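Local coordinates for protein endoglucanase E-5 (Thermobifida fusca, PDB 2CKS) that catalyses the internal hydrolysis of beta-1,4-glucosidic linkages in cellulose, lichenin and cereal beta-D-glucans, here represented by its family 5 catalytic domain, at residues Tyr53-Asp58 / Trp299-Leu304; Gly106-Asn111 / Glu135-Pro140. One frame throughout, in Å; residues are numbered along the deposited sequence. Where two conformers were deposited one is given.

Interaction 1: residues Tyr53-Asp58 / Trp299-Leu304; sequences YDWKAD and WVRSKL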
loop_
_atom_site.group_PDB
_atom_site.type_symbol
_atom_site.label_atom_id
_atom_site.label_comp_id
_atom_site.label_asym_id
_atom_site.label_seq_id
_atom_site.Cartn_x
_atom_site.Cartn_y
_atom_site.Cartn_z
ATOM N N TYR A 53 1.759 12.470 -13.649
ATOM C CA TYR A 53 1.283 13.175 -14.838
ATOM C C TYR A 53 1.169 12.294 -16.073
ATOM O O TYR A 53 0.328 12.555 -16.922
ATOM C CB TYR A 53 2.204 14.350 -15.170
ATOM C CG TYR A 53 2.532 15.294 -14.032
ATOM C CD1 TYR A 53 3.789 15.889 -13.957
ATOM C CD2 TYR A 53 1.594 15.617 -13.046
ATOM C CE1 TYR A 53 4.114 16.764 -12.937
ATOM C CE2 TYR A 53 1.916 16.493 -12.013
ATOM C CZ TYR A 53 3.172 17.065 -11.968
ATOM O OH TYR A 53 3.509 17.935 -10.949
ATOM N N ASP A 54 2.048 11.300 -16.209
ATOM C CA ASP A 54 2.051 10.430 -17.387
ATOM C C ASP A 54 1.323 9.114 -17.130
ATOM O O ASP A 54 0.485 8.688 -17.932
ATOM C CB ASP A 54 3.479 10.144 -17.848
ATOM C CG ASP A 54 4.238 11.393 -18.224
ATOM O OD1 ASP A 54 3.601 12.401 -18.606
ATOM O OD2 ASP A 54 5.482 11.450 -18.170
ATOM N N TRP A 55 1.654 8.459 -16.020
ATOM C CA TRP A 55 1.013 7.198 -15.656
ATOM C C TRP A 55 -0.412 7.396 -15.147
ATOM O O TRP A 55 -1.201 6.465 -15.182
ATOM C CB TRP A 55 1.819 6.460 -14.580
ATOM C CG TRP A 55 3.137 5.876 -15.028
ATOM C CD1 TRP A 55 4.093 6.473 -15.804
ATOM C CD2 TRP A 55 3.657 4.599 -14.672
ATOM N NE1 TRP A 55 5.158 5.623 -15.971
ATOM C CE2 TRP A 55 4.917 4.465 -15.288
ATOM C CE3 TRP A 55 3.175 3.532 -13.910
ATOM C CZ2 TRP A 55 5.697 3.314 -15.153
ATOM C CZ3 TRP A 55 3.957 2.395 -13.775
ATOM C CH2 TRP A 55 5.201 2.295 -14.393
ATOM N N LYS A 56 -0.711 8.593 -14.647
ATOM C CA LYS A 56 -2.034 8.938 -14.113
ATOM C C LYS A 56 -2.393 8.133 -12.873
ATOM O O LYS A 56 -3.550 7.779 -12.669
ATOM C CB LYS A 56 -3.144 8.781 -15.171
ATOM C CG LYS A 56 -2.862 9.485 -16.484
ATOM C CD LYS A 56 -2.548 10.960 -16.283
ATOM C CE LYS A 56 -2.829 11.776 -17.539
ATOM N NZ LYS A 56 -2.282 13.159 -17.442
ATOM N N ALA A 57 -1.399 7.821 -12.051
ATOM C CA ALA A 57 -1.658 7.186 -10.757
ATOM C C ALA A 57 -2.473 8.118 -9.872
ATOM O O ALA A 57 -2.296 9.326 -9.924
ATOM C CB ALA A 57 -0.361 6.839 -10.078
ATOM N N ASP A 58 -3.366 7.540 -9.071
ATOM C CA ASP A 58 -4.113 8.269 -8.043
ATOM C C ASP A 58 -3.372 8.374 -6.715
ATOM O O ASP A 58 -3.631 9.267 -5.912
ATOM C CB ASP A 58 -5.424 7.551 -7.734
ATOM C CG ASP A 58 -6.338 7.454 -8.914
ATOM O OD1 ASP A 58 -6.584 8.506 -9.541
ATOM O OD2 ASP A 58 -6.862 6.373 -9.286
ATOM N N TRP A 299 2.163 -3.338 -18.505
ATOM C CA TRP A 299 0.832 -3.822 -18.166
ATOM C C TRP A 299 0.168 -2.883 -17.175
ATOM O O TRP A 299 -0.953 -2.451 -17.397
ATOM C CB TRP A 299 0.918 -5.246 -17.612
ATOM C CG TRP A 299 -0.358 -5.825 -17.140
ATOM C CD1 TRP A 299 -1.268 -6.509 -17.884
ATOM C CD2 TRP A 299 -0.863 -5.802 -15.807
ATOM N NE1 TRP A 299 -2.322 -6.909 -17.096
ATOM C CE2 TRP A 299 -2.091 -6.495 -15.810
ATOM C CE3 TRP A 299 -0.394 -5.278 -14.600
ATOM C CZ2 TRP A 299 -2.859 -6.662 -14.660
ATOM C CZ3 TRP A 299 -1.163 -5.447 -13.454
ATOM C CH2 TRP A 299 -2.380 -6.126 -13.498
ATOM N N VAL A 300 0.862 -2.531 -16.097
ATOM C CA VAL A 300 0.238 -1.679 -15.083
ATOM C C VAL A 300 0.059 -0.234 -15.552
ATOM O O VAL A 300 -0.943 0.406 -15.227
ATOM C CB VAL A 300 0.956 -1.749 -13.702
ATOM C CG1 VAL A 300 2.291 -1.007 -13.709
ATOM C CG2 VAL A 300 0.077 -1.189 -12.622
ATOM N N ARG A 301 1.020 0.272 -16.318
ATOM C CA ARG A 301 0.930 1.625 -16.847
ATOM C C ARG A 301 -0.303 1.737 -17.733
ATOM O O ARG A 301 -1.025 2.727 -17.672
ATOM C CB ARG A 301 2.196 1.985 -17.628
ATOM C CG ARG A 301 2.260 3.430 -18.089
ATOM C CD ARG A 301 3.614 3.809 -18.662
ATOM N NE ARG A 301 3.598 5.111 -19.327
ATOM C CZ ARG A 301 3.102 5.350 -20.543
ATOM N NH1 ARG A 301 2.557 4.377 -21.268
ATOM N NH2 ARG A 301 3.155 6.586 -21.037
ATOM N N SER A 302 -0.555 0.701 -18.525
ATOM C CA SER A 302 -1.714 0.679 -19.405
ATOM C C SER A 302 -3.016 0.644 -18.610
ATOM O O SER A 302 -3.972 1.315 -18.981
ATOM C CB SER A 302 -1.625 -0.495 -20.368
ATOM O OG SER A 302 -0.635 -0.216 -21.339
ATOM N N LYS A 303 -3.037 -0.095 -17.502
ATOM C CA LYS A 303 -4.220 -0.118 -16.639
ATOM C C LYS A 303 -4.477 1.262 -16.066
ATOM O O LYS A 303 -5.607 1.726 -16.061
ATOM C CB LYS A 303 -4.080 -1.107 -15.475
ATOM C CG LYS A 303 -3.930 -2.565 -15.849
ATOM C CD LYS A 303 -5.072 -3.088 -16.699
ATOM C CE LYS A 303 -5.038 -4.611 -16.743
ATOM N NZ LYS A 303 -5.469 -5.177 -18.035
ATOM N N LEU A 304 -3.422 1.921 -15.603
ATOM C CA LEU A 304 -3.559 3.188 -14.892
ATOM C C LEU A 304 -3.993 4.311 -15.826
ATOM O O LEU A 304 -4.659 5.258 -15.404
ATOM C CB LEU A 304 -2.258 3.559 -14.195
ATOM C CG LEU A 304 -1.889 2.719 -12.970
ATOM C CD1 LEU A 304 -0.473 3.046 -12.525
ATOM C CD2 LEU A 304 -2.873 2.945 -11.835
#

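Interaction 2: residues Gly106-Asn111 / Glu135-Pro140; sequences GDPHYN and EIANEP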
loop_
_atom_site.group_PDB
_atom_site.type_symbol
_atom_site.label_atom_id
_atom_site.label_comp_id
_atom_site.label_asym_id
_atom_site.label_seq_id
_atom_site.Cartn_x
_atom_site.Cartn_y
_atom_site.Cartn_z
ATOM N N GLY A 106 7.876 -10.857 11.878
ATOM C CA GLY A 106 6.508 -10.789 11.401
ATOM C C GLY A 106 5.466 -10.373 12.423
ATOM O O GLY A 106 4.333 -10.077 12.046
ATOM N N ASP A 107 5.827 -10.356 13.703
ATOM C CA ASP A 107 4.907 -9.897 14.734
ATOM C C ASP A 107 4.982 -8.382 14.775
ATOM O O ASP A 107 6.035 -7.835 15.113
ATOM C CB ASP A 107 5.310 -10.458 16.100
ATOM C CG ASP A 107 4.355 -10.043 17.214
ATOM O OD1 ASP A 107 3.487 -9.163 16.996
ATOM O OD2 ASP A 107 4.417 -10.545 18.357
ATOM N N PRO A 108 3.894 -7.678 14.452
ATOM C CA PRO A 108 3.954 -6.208 14.447
ATOM C C PRO A 108 4.361 -5.627 15.799
ATOM O O PRO A 108 4.953 -4.564 15.852
ATOM C CB PRO A 108 2.526 -5.777 14.083
ATOM C CG PRO A 108 1.866 -6.961 13.530
ATOM C CD PRO A 108 2.560 -8.180 14.077
ATOM N N HIS A 109 4.064 -6.326 16.889
ATOM C CA HIS A 109 4.430 -5.805 18.199
ATOM C C HIS A 109 5.948 -5.629 18.385
ATOM O O HIS A 109 6.385 -4.790 19.174
ATOM C CB HIS A 109 3.865 -6.680 19.324
ATOM C CG HIS A 109 3.625 -5.927 20.595
ATOM N ND1 HIS A 109 4.654 -5.433 21.370
ATOM C CD2 HIS A 109 2.478 -5.583 21.225
ATOM C CE1 HIS A 109 4.148 -4.812 22.419
ATOM N NE2 HIS A 109 2.831 -4.888 22.356
ATOM N N TYR A 110 6.751 -6.400 17.653
ATOM C CA TYR A 110 8.205 -6.224 17.664
ATOM C C TYR A 110 8.622 -4.772 17.397
ATOM O O TYR A 110 9.644 -4.303 17.910
ATOM C CB TYR A 110 8.840 -7.152 16.627
ATOM C CG TYR A 110 10.338 -7.190 16.674
ATOM C CD1 TYR A 110 10.997 -8.092 17.497
ATOM C CD2 TYR A 110 11.102 -6.323 15.902
ATOM C CE1 TYR A 110 12.373 -8.132 17.546
ATOM C CE2 TYR A 110 12.487 -6.351 15.949
ATOM C CZ TYR A 110 13.116 -7.261 16.771
ATOM O OH TYR A 110 14.496 -7.289 16.828
ATOM N N ASN A 111 7.832 -4.068 16.586
ATOM C CA ASN A 111 8.132 -2.702 16.185
ATOM C C ASN A 111 7.136 -1.670 16.722
ATOM O O ASN A 111 7.093 -0.547 16.231
ATOM C CB ASN A 111 8.184 -2.635 14.658
ATOM C CG ASN A 111 9.441 -3.250 14.108
ATOM O OD1 ASN A 111 10.539 -2.823 14.455
ATOM N ND2 ASN A 111 9.299 -4.287 13.291
ATOM N N GLU A 135 -0.707 3.100 6.886
ATOM C CA GLU A 135 -0.685 1.641 6.848
ATOM C C GLU A 135 0.231 1.170 7.977
ATOM O O GLU A 135 1.446 1.262 7.875
ATOM C CB GLU A 135 -0.191 1.147 5.487
ATOM C CG GLU A 135 -0.137 -0.373 5.359
ATOM C CD GLU A 135 0.189 -0.849 3.955
ATOM O OE1 GLU A 135 0.104 -2.074 3.719
ATOM O OE2 GLU A 135 0.514 -0.007 3.084
ATOM N N ILE A 136 -0.360 0.658 9.049
ATOM C CA ILE A 136 0.366 0.504 10.321
ATOM C C ILE A 136 1.161 -0.801 10.496
ATOM O O ILE A 136 1.953 -0.909 11.429
ATOM C CB ILE A 136 -0.581 0.717 11.518
ATOM C CG1 ILE A 136 -1.731 -0.294 11.489
ATOM C CG2 ILE A 136 -1.083 2.159 11.533
ATOM C CD1 ILE A 136 -2.525 -0.345 12.771
ATOM N N ALA A 137 0.980 -1.762 9.592
ATOM C CA ALA A 137 1.708 -3.031 9.646
ATOM C C ALA A 137 1.572 -3.792 8.328
ATOM O O ALA A 137 0.664 -4.602 8.163
ATOM C CB ALA A 137 1.190 -3.885 10.806
ATOM N N ASN A 138 2.483 -3.515 7.403
ATOM C CA ASN A 138 2.490 -4.105 6.055
ATOM C C ASN A 138 2.037 -5.571 5.965
ATOM O O ASN A 138 0.965 -5.860 5.410
ATOM C CB ASN A 138 3.897 -3.939 5.464
ATOM C CG ASN A 138 4.149 -4.807 4.253
ATOM O OD1 ASN A 138 3.386 -4.784 3.290
ATOM N ND2 ASN A 138 5.221 -5.608 4.305
ATOM N N GLU A 139 2.851 -6.487 6.495
ATOM C CA GLU A 139 2.622 -7.929 6.340
ATOM C C GLU A 139 2.854 -8.711 7.635
ATOM O O GLU A 139 3.875 -9.373 7.797
ATOM C CB GLU A 139 3.480 -8.492 5.194
ATOM C CG GLU A 139 2.905 -8.186 3.818
ATOM C CD GLU A 139 3.523 -8.995 2.690
ATOM O OE1 GLU A 139 4.543 -9.687 2.931
ATOM O OE2 GLU A 139 2.988 -8.938 1.546
ATOM N N PRO A 140 1.879 -8.668 8.544
ATOM C CA PRO A 140 1.936 -9.519 9.740
ATOM C C PRO A 140 2.051 -10.973 9.321
ATOM O O PRO A 140 1.414 -11.376 8.357
ATOM C CB PRO A 140 0.581 -9.276 10.428
ATOM C CG PRO A 140 0.111 -7.937 9.913
ATOM C CD PRO A 140 0.640 -7.869 8.506
#

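Interaction 1: residues Tyr53-Asp58 / Trp299-Leu304
The seam where the (beta/alpha)8 barrel closes on itself brings Trp55, at the C-terminal end of helix 45-54, against Val300, Arg301 and Leu304 on the last helix, 295-304. In the conformer described here (Arg301 was deposited in two), the aliphatic stem of Arg301 lies over one face of the Trp55 indole: CG is anti to the backbone N (chi1 -174°), and the chain then runs extended to NE, which carries CD to 3.7 Å from the centroid of the five-membered ring. This is a CH-pi contact, and an arginine suits it because its methylenes can lie on a ring while its charged end continues outward. In the same conformer the guanidinium stands nearly perpendicular to the indole, with the Trp55 NE1 at its edge; CZ lies 5.3 Å from the five-ring centroid, at most a weak cation-pi attraction. Trp55 NE1 gives its hydrogen bond to Trp288 O, which helps fix the rotation of the ring.

In this fold the first and last strands, 29-32 and 262-265, are neighbours, so the helices packed outside them meet as well. Residues i and i+4 of helix 295-304 both reach the six-membered ring: Val300 CG1 comes obliquely to CZ3 at 3.8 Å, while Leu304 CD1 meets CE3 in the ring plane at 3.9 Å. Beneath them Met31 touches Trp55 and Val300, and Trp262 touches Val300 and Leu304. An alanine in place of Trp55 would probably open a gap between segment 53-58 and helix 295-304, leaving the Arg301 stem without its ring and Trp288 O without its donor.

Leu304 CB also packs against the backbone, 3.2 Å from Trp55 O. Lys56 turns the chain out of the helix with positive phi (65°), and its NZ folds back to donate to Tyr53 O at 2.7 Å.

Interaction 2: residues Gly106-Asn111 / Glu135-Pro140
Pro108 faces Ala137 and Pro140 in a small apolar contact between two loops above the catalytic end of the barrel. Its CB meets the Ala137 CB at 4.0 Å, and Pro108 CG meets both CB and CG of Pro140, each at 4.1 Å. The two proline rings cross at about a right angle rather than lying flat on each other. Rigid rings and a single methyl suit such a meeting, since they bury apolar surface with few side-chain torsions to freeze. Beside them Gly106 brings its backbone close: its carbonyl O receives a CA-H...O contact from Pro140 CA at 3.4 Å.

Behind this first shell, Asp107 shapes the loop as an Asx turn. Its CG is anti to the backbone N (chi1 -178°), and OD1 accepts from His109 N at 2.9 Å, approached from above the carboxylate plane. The turn leads into the 3-10 segment 108-110, where Tyr110 N bonds to Asp107 O. On the other loop, Pro140 directly follows Glu139, the probable proton donor, whose side chain leaves the backbone away from the first loop; it bonds to His204 through OE2 and, with Glu231, belongs to a zinc site seen in the crystal. Asn138, just before it, is held by Arg61 and Ile102 O.

The contact therefore joins the loops that follow adjacent parallel strands 95-101 and 132-135; helix 145-162 closes over it, with Tyr151 against Pro108 and Ala137 and Ile148 against Pro140.

In the fold
The two contacts lie on opposite sides of the chain's centre, their centres 29 Å apart. Residues 53-58 and 299-304 pair the end of helix 45-54 with the C-terminal helix, far away in sequence; 106-111 and 135-140 join loops after consecutive strands. Interaction 1 (346 against 147 Å²) has a buried centre of Trp55, Val300 and Leu304 and a more exposed edge at Lys56 and Arg301; its indole meets an arginine stem and two branched aliphatic side chains. Interaction 2, almost wholly buried, relies on prolines, a methyl and backbone beside Glu139, the probable proton donor, near Glu231, the probable nucleophile. Neither has a hydrogen bond between its segments; polar bonds run within a segment or to surrounding residues.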